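Local coordinates for member of DUF4221 family (PDB 3S9J), which is of unknown function but folds as a six-bladed beta-propeller and belongs to the DUF4221 family, at residues 236-239 with 240-243. Sequence-based numbering, arbitrary orientation. Where two conformers were deposited one is given.
Sequences AKSR and YLKS
Lys237 and Leu241 meet across a type I beta turn, Ser238 to Leu241, in the loop that leaves strand 231-235 of one propeller blade and passes by strands of the next. Leu241 N closes the turn on Ser238 O at 3.3 Å, coming from above the carbonyl plane. From CB, set off to one side of 240-243, Lys237 runs extended through CG and CD; CE lies 3.1 Å from Leu241 O and borders Ser243 N, and a bend at the last torsion (chi4 -61°) swings NZ back over the turn. There NZ donates to Leu241 O at 2.9 Å, almost in line with the carbonyl bond, and to Ser238 O, also at 2.9 Å, on the face opposite to Leu241 N. A methionine in its place would probably leave Leu241 O without its lysine donor and Ser238 O with Leu241 N but no ammonium. Ser238 OG, trans to its own N (chi1 170°), accepts from Tyr240 N at 3.0 Å, an ST turn, while Glu318 of strand 315-321 holds the same hydroxyl; Ser238 CB packs on Leu241 CG, and Leu241 touches Tyr267. Arg239 and Tyr240 run side by side; in one of two modelled conformers Arg239 NE forms a salt bridge with Glu318 and NH2 a hydrogen bond to Gln5 O. In that conformer Arg239 CG makes a CH-pi contact, 3.7 Å from the Tyr240 ring centroid.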
ATOM      1  N   ALA A 236     -13.906   1.166  12.052  1.00 33.92           N
ATOM      2  CA  ALA A 236     -13.421   0.044  11.271  1.00 33.34           C
ATOM      3  C   ALA A 236     -12.526  -0.813  12.158  1.00 32.23           C
ATOM      4  O   ALA A 236     -11.431  -1.190  11.771  1.00 31.35           O
ATOM      5  CB  ALA A 236     -12.663   0.537  10.039  1.00 31.68           C
ATOM      6  N   LYS A 237     -13.026  -1.112  13.356  1.00 34.28           N
ATOM      7  CA  LYS A 237     -12.284  -1.856  14.383  1.00 34.56           C
ATOM      8  C   LYS A 237     -12.482  -3.351  14.204  1.00 33.86           C
ATOM      9  O   LYS A 237     -13.604  -3.817  13.966  1.00 35.28           O
ATOM     10  CB  LYS A 237     -12.804  -1.427  15.775  1.00 36.83           C
ATOM     11  CG  LYS A 237     -12.341  -2.280  16.931  1.00 35.63           C
ATOM     12  CD  LYS A 237     -12.953  -1.828  18.261  1.00 35.51           C
ATOM     13  CE  LYS A 237     -12.559  -2.815  19.354  1.00 36.10           C
ATOM     14  NZ  LYS A 237     -13.035  -4.218  19.119  1.00 36.20           N
ATOM     15  N   SER A 238     -11.407  -4.106  14.371  1.00 30.53           N
ATOM     16  CA  SER A 238     -11.466  -5.564  14.424  1.00 29.47           C
ATOM     17  C   SER A 238     -12.147  -6.052  15.718  1.00 31.51           C
ATOM     18  O   SER A 238     -11.839  -5.548  16.805  1.00 32.82           O
ATOM     19  CB  SER A 238     -10.065  -6.146  14.426  1.00 27.70           C
ATOM     20  OG  SER A 238     -10.111  -7.540  14.698  1.00 29.32           O
ATOM     21  N   ARG A 239     -13.027  -7.052  15.583  1.00 32.20           N
ATOM     22  CA  ARG A 239     -13.651  -7.648  16.770  0.50 33.71           C
ATOM     23  C   ARG A 239     -12.650  -8.406  17.646  1.00 35.00           C
ATOM     24  O   ARG A 239     -12.962  -8.710  18.788  1.00 31.99           O
ATOM     25  CB  ARG A 239     -14.829  -8.558  16.389  0.50 35.14           C
ATOM     26  CG  ARG A 239     -14.462  -9.843  15.639  0.50 34.03           C
ATOM     27  CD  ARG A 239     -15.625 -10.260  14.719  0.50 41.99           C
ATOM     28  NE  ARG A 239     -15.933  -9.218  13.735  0.50 37.61           N
ATOM     29  CZ  ARG A 239     -17.054  -9.142  13.023  0.50 42.22           C
ATOM     30  NH1 ARG A 239     -18.009 -10.046  13.167  0.50 41.59           N
ATOM     31  NH2 ARG A 239     -17.215  -8.147  12.161  0.50 43.66           N
ATOM     32  N   TYR A 240     -11.451  -8.678  17.136  1.00 32.46           N
ATOM     33  CA  TYR A 240     -10.456  -9.441  17.869  1.00 34.82           C
ATOM     34  C   TYR A 240      -9.460  -8.569  18.600  1.00 33.85           C
ATOM     35  O   TYR A 240      -8.681  -9.092  19.365  1.00 37.24           O
ATOM     36  CB  TYR A 240      -9.713 -10.387  16.920  1.00 35.91           C
ATOM     37  CG  TYR A 240     -10.664 -11.291  16.189  1.00 39.48           C
ATOM     38  CD1 TYR A 240     -11.372 -12.268  16.883  1.00 41.92           C
ATOM     39  CD2 TYR A 240     -10.888 -11.162  14.814  1.00 36.82           C
ATOM     40  CE1 TYR A 240     -12.269 -13.089  16.258  1.00 48.99           C
ATOM     41  CE2 TYR A 240     -11.814 -11.994  14.170  1.00 42.21           C
ATOM     42  CZ  TYR A 240     -12.485 -12.967  14.904  1.00 51.34           C
ATOM     43  OH  TYR A 240     -13.399 -13.808  14.310  1.00 56.52           O
ATOM     44  N   LEU A 241      -9.519  -7.250  18.389  1.00 33.16           N
ATOM     45  CA  LEU A 241      -8.555  -6.307  18.973  1.00 31.43           C
ATOM     46  C   LEU A 241      -9.207  -5.327  19.921  1.00 33.45           C
ATOM     47  O   LEU A 241     -10.322  -4.872  19.706  1.00 34.01           O
ATOM     48  CB  LEU A 241      -7.857  -5.473  17.875  1.00 31.52           C
ATOM     49  CG  LEU A 241      -7.057  -6.237  16.822  1.00 32.15           C
ATOM     50  CD1 LEU A 241      -6.473  -5.250  15.804  1.00 28.56           C
ATOM     51  CD2 LEU A 241      -5.981  -7.101  17.501  1.00 29.32           C
ATOM     52  N   LYS A 242      -8.466  -4.986  20.958  1.00 34.96           N
ATOM     53  CA  LYS A 242      -8.819  -3.910  21.869  1.00 39.63           C
ATOM     54  C   LYS A 242      -8.849  -2.608  21.061  1.00 38.19           C
ATOM     55  O   LYS A 242      -8.052  -2.441  20.125  1.00 36.93           O
ATOM     56  CB  LYS A 242      -7.717  -3.855  22.932  1.00 42.48           C
ATOM     57  CG  LYS A 242      -8.007  -3.060  24.140  1.00 50.54           C
ATOM     58  CD  LYS A 242      -6.761  -3.000  25.043  1.00 62.21           C
ATOM     59  CE  LYS A 242      -7.039  -2.206  26.310  1.00 63.29           C
ATOM     60  NZ  LYS A 242      -8.048  -2.917  27.113  1.00 69.47           N
ATOM     61  N   SER A 243      -9.741  -1.697  21.414  1.00 36.35           N
ATOM     62  CA  SER A 243      -9.774  -0.377  20.772  1.00 37.29           C
ATOM     63  C   SER A 243      -8.428   0.315  20.920  1.00 37.93           C
ATOM     64  O   SER A 243      -7.769   0.183  21.953  1.00 36.13           O
ATOM     65  CB  SER A 243     -10.903   0.482  21.350  1.00 40.85           C
ATOM     66  OG  SER A 243     -10.798   1.800  20.872  1.00 42.85           O
TER